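Local coordinates for trehalose synthase regulatory protein (Candida albicans, PDB 5HUS) that probably serves as a regulatory subunit of the trehalose synthase complex and has a C-terminal trehalose-phosphatase-like (HAD-type) domain, at residues A[93-96]-A[101-104]; A[117-122]-A[145-150]; A[182-187]-A[193-198]; A[203-208]-A[257-262]. One frame throughout, in Å; residues are numbered along the deposited sequence.

Interaction 1: residues A[93-96]-A[101-104]; sequences GLIA and FVKL
L94 and K103 grip each other through two backbone hydrogen bonds, K103 N to L94 O at 2.8 Å and L94 N to K103 O at 3.0 Å. They form a hydrogen-bonded pair of the antiparallel beta hairpin that places strand 101-103 beside strand 93-96 in the large mixed sheet of this HAD-type fold. The second such pair, A96 with F101, is less even: A96 N reaches F101 O at 2.8 Å, while the return bond from F101 N to A96 O is weak at 3.3 Å. Between them lies the non-hydrogen-bonded pair I95 and V102, where the I95 CA-H group leans on F101 O.

Side chains alternate between the two faces. L94, A96, F101 and K103 share one, over which W110 and helix 79-86 pack; the CB of the small A96 lies 4.2 Å from F101 CB, and the ring of F101 makes a cation-pi contact with R79. K103 packs through CB on L94, and its NZ leads away to a salt bridge with D83. I95 and V102 occupy the other face, under helix 200-213, and both are beta-branched, a shape that favours extended backbone. They lie side by side and point the same way. I95 CG2, anti to the backbone N, turns to the neighbouring strand and meets V102 CG2 at 4.2 Å.

Interaction 2: residues A[117-122]-A[145-150]; sequences DELNSW and LDATVR
D146 meets L119 through its backbone: the carbonyl oxygen D146 O lies 3.7 Å from L119 CD1, a van der Waals contact with a methyl group. Its carboxylate leads away from the helix and OD2 pairs with R79 in a salt bridge, while D146 N is bound by E97. A polar residue can therefore sit beside the apolar tip of a leucine, its backbone carbonyl being the part that faces it.

A147 comes next and makes the closest approach. Its CB sits 3.6 Å from L119 CD2 and 4.1 Å from L119 CD1, so the single methyl faces both branches of the leucine end. The CA of A147 also lies 3.7 Å from L119 CD2, which shows how near the small side chain lets the leucine come to the main chain. In L119, chi2 of -176° carries CD1 outward to D146 O, while CD2 branches off to A147.

T148 turns away from this helix segment; its OG1 and the amide of A147 both bond to E97 OE1, which probably helps hold the turn. At V149 the chain has entered strand 149-152 of the four-stranded antiparallel sheet, and the valine packs on later turns of the same helix, against M123, I126, V127 and V130. The contact thus joins the early part of helix 116-136 to the turn between strands 141-144 and 149-152. With no polar bond across it, a methyl on a carbonyl and a methyl on a methyl, it rests on van der Waals fit, while the bonds to E97 and R79 probably keep the turn in place.

Interaction 3: residues A[182-187]-A[193-198]; sequences NGVHAT and VIVQKD
H185 and D198 set the imidazole and the carboxylate almost in one plane, 19° apart, so that edge meets edge. H185 ND1 donates to D198 OD1 at 2.6 Å, and the oxygen receives it on its syn lone pair, lying only 4° out of the ring plane. NE2 of the same ring bonds to E180; held at both nitrogens between two acidic groups, the imidazole would probably be pushed toward its protonated form. The backbone of D198 is tied in as well, D198 N donating to G183 O at 2.8 Å.

K197 is bent at its second and third torsions and runs beside G183, with K197 CD 3.1 Å from G183 O, before NZ bonds to N182 O. Glycine suits the positive phi here (73°), and without a side chain it lets the lysine run close by.

On the face carrying V184, A186 and V195, the valines cross at a slant, V184 CG1 touching V195 CG1 at 3.6 Å; in both, the branch anti to the backbone N is the one that meets its partner. The small A186 receives V193 CG1 at 3.6 Å from its CB. T187 lies on the H185 face, where a water joins T187 OG1 to I194 O.

Paired backbone bonds, H185 with Q196 and T187 with I194, make this an antiparallel beta hairpin. Strand 184-189 is one edge of the four-stranded sheet; strand 192-197 continues inward to strand 149-152, while I175 of helix 161-179 and I126 of helix 116-136 pack on the valine face.

Interaction 4: residues A[203-208]-A[257-262]; sequences KAIRLV and EANYEY
I205 and Y262 make a buried helix-to-helix contact between helices 200-213 and 254-265, its centre about 8 Å from the centre of the whole chain. The two short segments run in roughly the same direction, 39° apart, but their axes approach no nearer than 11.2 Å, so long side chains have to bridge the gap. Y262 does so chiefly. With its CG anti to the backbone N (chi1 176°), the ring extends toward the other helix and slides past I205 in the opposite direction. I205 CG2 meets the ring at its edge, near the ring plane, 3.8 Å from Y262 CE2. A tyrosine suits this place because its apolar ring edge packs on isoleucine while the phenol oxygen reaches further.

Both helices lie against the parallel strands of the mixed sheet in the HAD-type alpha/beta core: I205 also touches I24 of strand 20-26, and N259 touches L74 of strand 69-74. The other methyl end of I205, CD1, rests 3.7 Å from N259 OD1, a nonpolar approach to an amide whose polar atoms are engaged already. OD1 bonds to S201 and ND2 to Y248, which fixes the rotation of the amide and makes a buried asparagine tolerable beside isoleucine.

At the far end of the tyrosine, the side chains of R206 and Y262 cross at about a right angle. Y262 OH lies 3.4 Å from R206 CB and 3.7 Å from R206 CG, touching the aliphatic part. The guanidinium leads away, where NH1 forms a salt bridge with D235 and NH2 bonds to the carbonyl oxygens of F228 and Q230.

The four contacts follow one another along the chain, each closing before the next opens. Interaction 1 lies in the large mixed sheet and interaction 4 joins two helices packed on it; their centres are 14 Å apart, and helix 200-213 packs on I95 and V102 of the hairpin. Interactions 2 and 3, with centres 10 Å apart, both reach the four-stranded sheet, where strands 149-152 and 192-197 are neighbours. F101 spans from interaction 1 to interaction 2 by packing on D146 and A147, and the chain passes from interaction 3 directly into helix 200-213. The pattern is consistent with a HAD-type core carrying a smaller cap-like alpha/beta lobe inserted in its sequence.

Interaction 1: residues A[93-96]-A[101-104]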
loop_
_atom_site.group_PDB
_atom_site.type_symbol
_atom_site.label_atom_id
_atom_site.label_comp_id
_atom_site.label_asym_id
_atom_site.label_seq_id
_atom_site.Cartn_x
_atom_site.Cartn_y
_atom_site.Cartn_z
ATOM N N GLY A 93 -4.181 -2.098 -12.040
ATOM C CA GLY A 93 -3.868 -0.759 -11.581
ATOM C C GLY A 93 -2.670 -0.800 -10.650
ATOM O O GLY A 93 -2.431 -1.804 -9.965
ATOM N N LEU A 94 -1.897 0.281 -10.635
ATOM C CA LEU A 94 -0.692 0.329 -9.821
ATOM C C LEU A 94 -0.680 1.505 -8.864
ATOM O O LEU A 94 -1.011 2.639 -9.235
ATOM C CB LEU A 94 0.554 0.393 -10.716
ATOM C CG LEU A 94 0.701 -0.752 -11.732
ATOM C CD1 LEU A 94 1.803 -0.439 -12.748
ATOM C CD2 LEU A 94 0.965 -2.079 -11.039
ATOM N N ILE A 95 -0.282 1.232 -7.627
ATOM C CA ILE A 95 -0.036 2.287 -6.650
ATOM C C ILE A 95 1.400 2.103 -6.158
ATOM O O ILE A 95 1.721 1.081 -5.553
ATOM C CB ILE A 95 -1.036 2.237 -5.479
ATOM C CG1 ILE A 95 -2.474 2.277 -5.999
ATOM C CG2 ILE A 95 -0.816 3.419 -4.556
ATOM C CD1 ILE A 95 -3.510 1.938 -4.937
ATOM N N ALA A 96 2.259 3.081 -6.442
ATOM C CA ALA A 96 3.693 2.961 -6.175
ATOM C C ALA A 96 4.119 3.735 -4.935
ATOM O O ALA A 96 3.471 4.710 -4.550
ATOM C CB ALA A 96 4.499 3.445 -7.378
ATOM N N PHE A 101 2.339 7.591 -5.766
ATOM C CA PHE A 101 2.073 7.628 -7.205
ATOM C C PHE A 101 1.036 6.593 -7.596
ATOM O O PHE A 101 1.051 5.485 -7.087
ATOM C CB PHE A 101 3.362 7.391 -7.999
ATOM C CG PHE A 101 4.500 8.275 -7.572
ATOM C CD1 PHE A 101 4.584 9.586 -8.018
ATOM C CD2 PHE A 101 5.478 7.795 -6.713
ATOM C CE1 PHE A 101 5.631 10.407 -7.614
ATOM C CE2 PHE A 101 6.525 8.609 -6.302
ATOM C CZ PHE A 101 6.603 9.917 -6.757
ATOM N N VAL A 102 0.137 6.966 -8.501
ATOM C CA VAL A 102 -0.956 6.095 -8.916
ATOM C C VAL A 102 -1.029 6.021 -10.431
ATOM O O VAL A 102 -1.050 7.055 -11.105
ATOM C CB VAL A 102 -2.327 6.583 -8.386
ATOM C CG1 VAL A 102 -3.463 5.728 -8.975
ATOM C CG2 VAL A 102 -2.360 6.557 -6.860
ATOM N N LYS A 103 -1.065 4.803 -10.965
ATOM C CA LYS A 103 -1.347 4.620 -12.382
ATOM C C LYS A 103 -2.684 3.890 -12.512
ATOM O O LYS A 103 -2.783 2.680 -12.294
ATOM C CB LYS A 103 -0.208 3.866 -13.091
ATOM C CG LYS A 103 -0.480 3.592 -14.562
ATOM C CD LYS A 103 0.766 3.049 -15.277
ATOM C CE LYS A 103 1.800 4.149 -15.473
ATOM N NZ LYS A 103 2.946 3.722 -16.339
ATOM N N LEU A 104 -3.718 4.663 -12.828
ATOM C CA LEU A 104 -5.061 4.134 -13.013
ATOM C C LEU A 104 -5.083 3.125 -14.148
ATOM O O LEU A 104 -4.274 3.200 -15.068
ATOM C CB LEU A 104 -6.042 5.270 -13.299
ATOM C CG LEU A 104 -6.124 6.368 -12.238
ATOM C CD1 LEU A 104 -6.904 7.561 -12.769
ATOM C CD2 LEU A 104 -6.749 5.843 -10.957
#

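Interaction 2: residues A[117-122]-A[145-150]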
loop_
_atom_site.group_PDB
_atom_site.type_symbol
_atom_site.label_atom_id
_atom_site.label_comp_id
_atom_site.label_asym_id
_atom_site.label_seq_id
_atom_site.Cartn_x
_atom_site.Cartn_y
_atom_site.Cartn_z
ATOM N N ASP A 117 7.153 19.809 -5.066
ATOM C CA ASP A 117 7.839 20.852 -4.301
ATOM C C ASP A 117 8.183 20.355 -2.896
ATOM O O ASP A 117 9.256 20.650 -2.370
ATOM C CB ASP A 117 6.992 22.128 -4.220
ATOM C CG ASP A 117 7.058 22.955 -5.494
ATOM O OD1 ASP A 117 8.010 22.769 -6.285
ATOM O OD2 ASP A 117 6.163 23.799 -5.702
ATOM N N GLU A 118 7.277 19.596 -2.293
ATOM C CA GLU A 118 7.575 18.944 -1.021
ATOM C C GLU A 118 8.748 17.977 -1.164
ATOM O O GLU A 118 9.673 17.982 -0.350
ATOM C CB GLU A 118 6.344 18.206 -0.489
ATOM C CG GLU A 118 5.206 19.131 -0.049
ATOM C CD GLU A 118 4.054 18.383 0.591
ATOM O OE1 GLU A 118 4.173 17.157 0.804
ATOM O OE2 GLU A 118 3.018 19.018 0.878
ATOM N N LEU A 119 8.707 17.145 -2.201
ATOM C CA LEU A 119 9.789 16.197 -2.462
ATOM C C LEU A 119 11.126 16.896 -2.659
ATOM O O LEU A 119 12.127 16.519 -2.049
ATOM C CB LEU A 119 9.480 15.345 -3.693
ATOM C CG LEU A 119 8.242 14.453 -3.598
ATOM C CD1 LEU A 119 8.129 13.593 -4.843
ATOM C CD2 LEU A 119 8.298 13.589 -2.347
ATOM N N ASN A 120 11.144 17.908 -3.521
ATOM C CA ASN A 120 12.366 18.664 -3.773
ATOM C C ASN A 120 12.931 19.289 -2.504
ATOM O O ASN A 120 14.151 19.387 -2.343
ATOM C CB ASN A 120 12.122 19.759 -4.814
ATOM C CG ASN A 120 11.913 19.204 -6.207
ATOM O OD1 ASN A 120 12.232 18.048 -6.482
ATOM N ND2 ASN A 120 11.387 20.035 -7.100
ATOM N N SER A 121 12.045 19.695 -1.600
ATOM C CA SER A 121 12.462 20.380 -0.379
ATOM C C SER A 121 12.931 19.444 0.736
ATOM O O SER A 121 13.903 19.747 1.424
ATOM C CB SER A 121 11.329 21.257 0.155
ATOM O OG SER A 121 11.140 22.396 -0.664
ATOM N N TRP A 122 12.253 18.312 0.915
ATOM C CA TRP A 122 12.500 17.474 2.091
ATOM C C TRP A 122 13.327 16.220 1.828
ATOM O O TRP A 122 14.114 15.815 2.683
ATOM C CB TRP A 122 11.177 17.061 2.722
ATOM C CG TRP A 122 10.324 18.216 3.107
ATOM C CD1 TRP A 122 10.742 19.464 3.473
ATOM C CD2 TRP A 122 8.895 18.244 3.148
ATOM N NE1 TRP A 122 9.659 20.263 3.747
ATOM C CE2 TRP A 122 8.513 19.540 3.555
ATOM C CE3 TRP A 122 7.898 17.299 2.885
ATOM C CZ2 TRP A 122 7.176 19.912 3.704
ATOM C CZ3 TRP A 122 6.571 17.672 3.037
ATOM C CH2 TRP A 122 6.224 18.965 3.442
ATOM N N LEU A 145 14.191 6.236 -2.658
ATOM C CA LEU A 145 13.324 6.204 -3.828
ATOM C C LEU A 145 12.933 7.653 -4.161
ATOM O O LEU A 145 13.652 8.581 -3.786
ATOM C CB LEU A 145 12.115 5.300 -3.575
ATOM C CG LEU A 145 12.489 3.848 -3.226
ATOM C CD1 LEU A 145 11.270 2.936 -3.113
ATOM C CD2 LEU A 145 13.489 3.275 -4.239
ATOM N N ASP A 146 11.821 7.868 -4.858
ATOM C CA ASP A 146 11.485 9.229 -5.276
ATOM C C ASP A 146 10.746 10.011 -4.192
ATOM O O ASP A 146 10.858 11.239 -4.122
ATOM C CB ASP A 146 10.659 9.212 -6.564
ATOM C CG ASP A 146 11.427 8.630 -7.738
ATOM O OD1 ASP A 146 12.671 8.713 -7.730
ATOM O OD2 ASP A 146 10.790 8.081 -8.658
ATOM N N ALA A 147 10.006 9.302 -3.340
ATOM C CA ALA A 147 9.187 9.949 -2.313
ATOM C C ALA A 147 9.222 9.202 -0.983
ATOM O O ALA A 147 8.445 9.499 -0.075
ATOM C CB ALA A 147 7.743 10.086 -2.799
ATOM N N THR A 148 10.117 8.227 -0.873
ATOM C CA THR A 148 10.288 7.495 0.372
ATOM C C THR A 148 11.761 7.211 0.582
ATOM O O THR A 148 12.535 7.164 -0.375
ATOM C CB THR A 148 9.480 6.164 0.389
ATOM O OG1 THR A 148 9.680 5.463 -0.837
ATOM C CG2 THR A 148 8.002 6.430 0.535
ATOM N N VAL A 149 12.156 7.065 1.839
ATOM C CA VAL A 149 13.529 6.707 2.169
ATOM C C VAL A 149 13.479 5.557 3.162
ATOM O O VAL A 149 12.675 5.573 4.100
ATOM C CB VAL A 149 14.324 7.894 2.761
ATOM C CG1 VAL A 149 15.771 7.490 3.030
ATOM C CG2 VAL A 149 14.270 9.112 1.826
ATOM N N ARG A 150 14.318 4.551 2.947
ATOM C CA ARG A 150 14.350 3.411 3.853
ATOM C C ARG A 150 15.763 3.177 4.379
ATOM O O ARG A 150 16.719 3.074 3.613
ATOM C CB ARG A 150 13.812 2.155 3.162
ATOM C CG ARG A 150 13.469 1.035 4.133
ATOM C CD ARG A 150 12.817 -0.156 3.434
ATOM N NE ARG A 150 11.453 0.117 2.988
ATOM C CZ ARG A 150 10.364 -0.378 3.569
ATOM N NH1 ARG A 150 10.472 -1.175 4.624
ATOM N NH2 ARG A 150 9.162 -0.081 3.094
#

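Interaction 3: residues A[182-187]-A[193-198]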
loop_
_atom_site.group_PDB
_atom_site.type_symbol
_atom_site.label_atom_id
_atom_site.label_comp_id
_atom_site.label_asym_id
_atom_site.label_seq_id
_atom_site.Cartn_x
_atom_site.Cartn_y
_atom_site.Cartn_z
ATOM N N ASN A 182 5.967 18.603 9.012
ATOM C CA ASN A 182 5.747 18.553 7.570
ATOM C C ASN A 182 4.803 17.427 7.151
ATOM O O ASN A 182 4.596 17.200 5.964
ATOM C CB ASN A 182 7.078 18.385 6.837
ATOM C CG ASN A 182 7.967 19.602 6.960
ATOM O OD1 ASN A 182 7.488 20.736 6.955
ATOM N ND2 ASN A 182 9.270 19.375 7.070
ATOM N N GLY A 183 4.250 16.719 8.126
ATOM C CA GLY A 183 3.401 15.571 7.839
ATOM C C GLY A 183 4.208 14.379 7.362
ATOM O O GLY A 183 3.748 13.591 6.533
ATOM N N VAL A 184 5.426 14.255 7.883
ATOM C CA VAL A 184 6.324 13.160 7.532
ATOM C C VAL A 184 6.750 12.421 8.798
ATOM O O VAL A 184 7.056 13.051 9.806
ATOM C CB VAL A 184 7.568 13.679 6.776
ATOM C CG1 VAL A 184 8.607 12.577 6.603
ATOM C CG2 VAL A 184 7.160 14.266 5.434
ATOM N N HIS A 185 6.747 11.090 8.758
ATOM C CA HIS A 185 7.155 10.307 9.919
ATOM C C HIS A 185 8.047 9.137 9.534
ATOM O O HIS A 185 7.972 8.636 8.415
ATOM C CB HIS A 185 5.938 9.782 10.680
ATOM C CG HIS A 185 5.297 10.803 11.568
ATOM N ND1 HIS A 185 4.254 11.602 11.152
ATOM C CD2 HIS A 185 5.556 11.157 12.848
ATOM C CE1 HIS A 185 3.894 12.403 12.139
ATOM N NE2 HIS A 185 4.668 12.152 13.180
ATOM N N ALA A 186 8.892 8.729 10.475
ATOM C CA ALA A 186 9.683 7.509 10.348
ATOM C C ALA A 186 9.038 6.406 11.185
ATOM O O ALA A 186 8.551 6.660 12.286
ATOM C CB ALA A 186 11.103 7.751 10.788
ATOM N N THR A 187 9.029 5.184 10.666
ATOM C CA THR A 187 8.440 4.060 11.388
ATOM C C THR A 187 9.369 2.853 11.303
ATOM O O THR A 187 10.078 2.686 10.315
ATOM C CB THR A 187 7.053 3.691 10.823
ATOM O OG1 THR A 187 6.271 4.883 10.666
ATOM C CG2 THR A 187 6.324 2.740 11.758
ATOM N N VAL A 193 13.940 1.269 8.960
ATOM C CA VAL A 193 13.157 2.468 9.214
ATOM C C VAL A 193 12.644 3.002 7.886
ATOM O O VAL A 193 13.437 3.262 6.984
ATOM C CB VAL A 193 13.989 3.551 9.922
ATOM C CG1 VAL A 193 13.165 4.826 10.117
ATOM C CG2 VAL A 193 14.515 3.036 11.254
ATOM N N ILE A 194 11.328 3.150 7.749
ATOM C CA ILE A 194 10.790 3.757 6.537
ATOM C C ILE A 194 10.271 5.162 6.821
ATOM O O ILE A 194 9.559 5.393 7.801
ATOM C CB ILE A 194 9.667 2.909 5.900
ATOM C CG1 ILE A 194 9.143 3.603 4.638
ATOM C CG2 ILE A 194 8.540 2.637 6.887
ATOM C CD1 ILE A 194 7.963 2.918 4.011
ATOM N N VAL A 195 10.665 6.095 5.960
ATOM C CA VAL A 195 10.245 7.490 6.073
ATOM C C VAL A 195 9.238 7.787 4.961
ATOM O O VAL A 195 9.553 7.610 3.773
ATOM C CB VAL A 195 11.460 8.457 5.985
ATOM C CG1 VAL A 195 11.025 9.902 6.262
ATOM C CG2 VAL A 195 12.551 8.023 6.947
ATOM N N GLN A 196 8.023 8.186 5.336
ATOM C CA GLN A 196 7.006 8.498 4.335
ATOM C C GLN A 196 6.038 9.580 4.793
ATOM O O GLN A 196 5.960 9.914 5.987
ATOM C CB GLN A 196 6.212 7.232 3.938
ATOM C CG GLN A 196 5.298 6.739 5.012
ATOM C CD GLN A 196 4.365 5.632 4.530
ATOM O OE1 GLN A 196 3.265 5.453 5.047
ATOM N NE2 GLN A 196 4.811 4.881 3.547
ATOM N N LYS A 197 5.313 10.117 3.817
ATOM C CA LYS A 197 4.241 11.068 4.063
ATOM C C LYS A 197 3.112 10.424 4.857
ATOM O O LYS A 197 2.689 9.302 4.566
ATOM C CB LYS A 197 3.697 11.615 2.741
ATOM C CG LYS A 197 4.091 13.046 2.434
ATOM C CD LYS A 197 3.489 14.006 3.446
ATOM C CE LYS A 197 2.760 15.161 2.779
ATOM N NZ LYS A 197 2.778 16.388 3.623
ATOM N N ASP A 198 2.611 11.146 5.854
ATOM C CA ASP A 198 1.517 10.652 6.690
ATOM C C ASP A 198 0.289 10.245 5.884
ATOM O O ASP A 198 -0.170 10.993 5.020
ATOM C CB ASP A 198 1.101 11.715 7.715
ATOM C CG ASP A 198 2.152 11.947 8.770
ATOM O OD1 ASP A 198 3.187 11.243 8.756
ATOM O OD2 ASP A 198 1.935 12.827 9.626
HETATM O O HOH W 1 6.720 5.499 8.067
#

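Interaction 4: residues A[203-208]-A[257-262]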
loop_
_atom_site.group_PDB
_atom_site.type_symbol
_atom_site.label_atom_id
_atom_site.label_comp_id
_atom_site.label_asym_id
_atom_site.label_seq_id
_atom_site.Cartn_x
_atom_site.Cartn_y
_atom_site.Cartn_z
ATOM N N LYS A 203 -4.658 8.056 1.445
ATOM C CA LYS A 203 -5.008 9.063 0.450
ATOM C C LYS A 203 -5.030 8.469 -0.958
ATOM O O LYS A 203 -5.864 8.855 -1.779
ATOM C CB LYS A 203 -4.040 10.247 0.526
ATOM C CG LYS A 203 -4.143 10.994 1.850
ATOM C CD LYS A 203 -3.312 12.265 1.871
ATOM C CE LYS A 203 -3.464 12.981 3.204
ATOM N NZ LYS A 203 -2.682 14.259 3.252
ATOM N N ALA A 204 -4.134 7.523 -1.231
ATOM C CA ALA A 204 -4.120 6.866 -2.534
ATOM C C ALA A 204 -5.348 5.981 -2.724
ATOM O O ALA A 204 -5.945 5.962 -3.795
ATOM C CB ALA A 204 -2.843 6.048 -2.714
ATOM N N ILE A 205 -5.718 5.246 -1.681
ATOM C CA ILE A 205 -6.899 4.402 -1.747
ATOM C C ILE A 205 -8.130 5.275 -1.984
ATOM O O ILE A 205 -8.963 4.975 -2.835
ATOM C CB ILE A 205 -7.069 3.558 -0.467
ATOM C CG1 ILE A 205 -5.975 2.479 -0.415
ATOM C CG2 ILE A 205 -8.475 2.911 -0.433
ATOM C CD1 ILE A 205 -5.920 1.702 0.881
ATOM N N ARG A 206 -8.211 6.387 -1.260
ATOM C CA ARG A 206 -9.325 7.315 -1.423
ATOM C C ARG A 206 -9.370 7.875 -2.840
ATOM O O ARG A 206 -10.440 8.014 -3.418
ATOM C CB ARG A 206 -9.231 8.456 -0.408
ATOM C CG ARG A 206 -10.301 9.525 -0.601
ATOM C CD ARG A 206 -10.220 10.603 0.475
ATOM N NE ARG A 206 -8.993 11.387 0.399
ATOM C CZ ARG A 206 -8.675 12.361 1.246
ATOM N NH1 ARG A 206 -9.499 12.676 2.239
ATOM N NH2 ARG A 206 -7.531 13.021 1.103
ATOM N N LEU A 207 -8.204 8.175 -3.403
ATOM C CA LEU A 207 -8.123 8.692 -4.769
ATOM C C LEU A 207 -8.606 7.664 -5.794
ATOM O O LEU A 207 -9.411 7.976 -6.675
ATOM C CB LEU A 207 -6.681 9.130 -5.081
ATOM C CG LEU A 207 -6.358 9.729 -6.457
ATOM C CD1 LEU A 207 -5.135 10.627 -6.353
ATOM C CD2 LEU A 207 -6.105 8.657 -7.524
ATOM N N VAL A 208 -8.098 6.440 -5.694
ATOM C CA VAL A 208 -8.511 5.382 -6.611
ATOM C C VAL A 208 -10.006 5.106 -6.476
ATOM O O VAL A 208 -10.718 5.014 -7.476
ATOM C CB VAL A 208 -7.698 4.095 -6.368
ATOM C CG1 VAL A 208 -8.255 2.942 -7.189
ATOM C CG2 VAL A 208 -6.225 4.343 -6.709
ATOM N N GLU A 257 -2.639 -1.949 8.905
ATOM C CA GLU A 257 -3.664 -1.748 9.918
ATOM C C GLU A 257 -4.440 -0.466 9.675
ATOM O O GLU A 257 -5.662 -0.455 9.816
ATOM C CB GLU A 257 -3.051 -1.736 11.317
ATOM C CG GLU A 257 -2.641 -3.121 11.796
ATOM C CD GLU A 257 -3.765 -4.131 11.671
ATOM O OE1 GLU A 257 -4.914 -3.789 12.028
ATOM O OE2 GLU A 257 -3.499 -5.265 11.211
ATOM N N ALA A 258 -3.733 0.601 9.300
ATOM C CA ALA A 258 -4.391 1.861 8.976
ATOM C C ALA A 258 -5.308 1.675 7.776
ATOM O O ALA A 258 -6.410 2.221 7.742
ATOM C CB ALA A 258 -3.376 2.955 8.709
ATOM N N ASN A 259 -4.854 0.902 6.794
ATOM C CA ASN A 259 -5.685 0.611 5.630
ATOM C C ASN A 259 -6.906 -0.241 5.979
ATOM O O ASN A 259 -7.994 0.002 5.458
ATOM C CB ASN A 259 -4.853 -0.070 4.539
ATOM C CG ASN A 259 -3.799 0.855 3.949
ATOM O OD1 ASN A 259 -3.927 2.076 4.015
ATOM N ND2 ASN A 259 -2.749 0.276 3.370
ATOM N N TYR A 260 -6.739 -1.241 6.847
ATOM C CA TYR A 260 -7.882 -2.072 7.249
ATOM C C TYR A 260 -8.941 -1.214 7.925
ATOM O O TYR A 260 -10.124 -1.295 7.607
ATOM C CB TYR A 260 -7.471 -3.199 8.207
ATOM C CG TYR A 260 -6.553 -4.236 7.617
ATOM C CD1 TYR A 260 -6.769 -4.751 6.346
ATOM C CD2 TYR A 260 -5.459 -4.694 8.334
ATOM C CE1 TYR A 260 -5.915 -5.710 5.812
ATOM C CE2 TYR A 260 -4.602 -5.637 7.811
ATOM C CZ TYR A 260 -4.830 -6.138 6.553
ATOM O OH TYR A 260 -3.963 -7.073 6.046
ATOM N N GLU A 261 -8.505 -0.400 8.874
ATOM C CA GLU A 261 -9.432 0.457 9.603
ATOM C C GLU A 261 -10.159 1.419 8.665
ATOM O O GLU A 261 -11.361 1.653 8.818
ATOM C CB GLU A 261 -8.687 1.220 10.697
ATOM C CG GLU A 261 -8.178 0.324 11.816
ATOM C CD GLU A 261 -7.342 1.075 12.835
ATOM O OE1 GLU A 261 -7.387 2.318 12.838
ATOM O OE2 GLU A 261 -6.635 0.419 13.631
ATOM N N TYR A 262 -9.441 1.957 7.682
ATOM C CA TYR A 262 -10.054 2.868 6.716
ATOM C C TYR A 262 -11.086 2.165 5.835
ATOM O O TYR A 262 -12.203 2.658 5.661
ATOM C CB TYR A 262 -8.986 3.534 5.835
ATOM C CG TYR A 262 -9.574 4.412 4.745
ATOM C CD1 TYR A 262 -10.498 5.408 5.049
ATOM C CD2 TYR A 262 -9.214 4.243 3.415
ATOM C CE1 TYR A 262 -11.046 6.208 4.056
ATOM C CE2 TYR A 262 -9.751 5.039 2.416
ATOM C CZ TYR A 262 -10.671 6.019 2.741
ATOM O OH TYR A 262 -11.206 6.816 1.753
#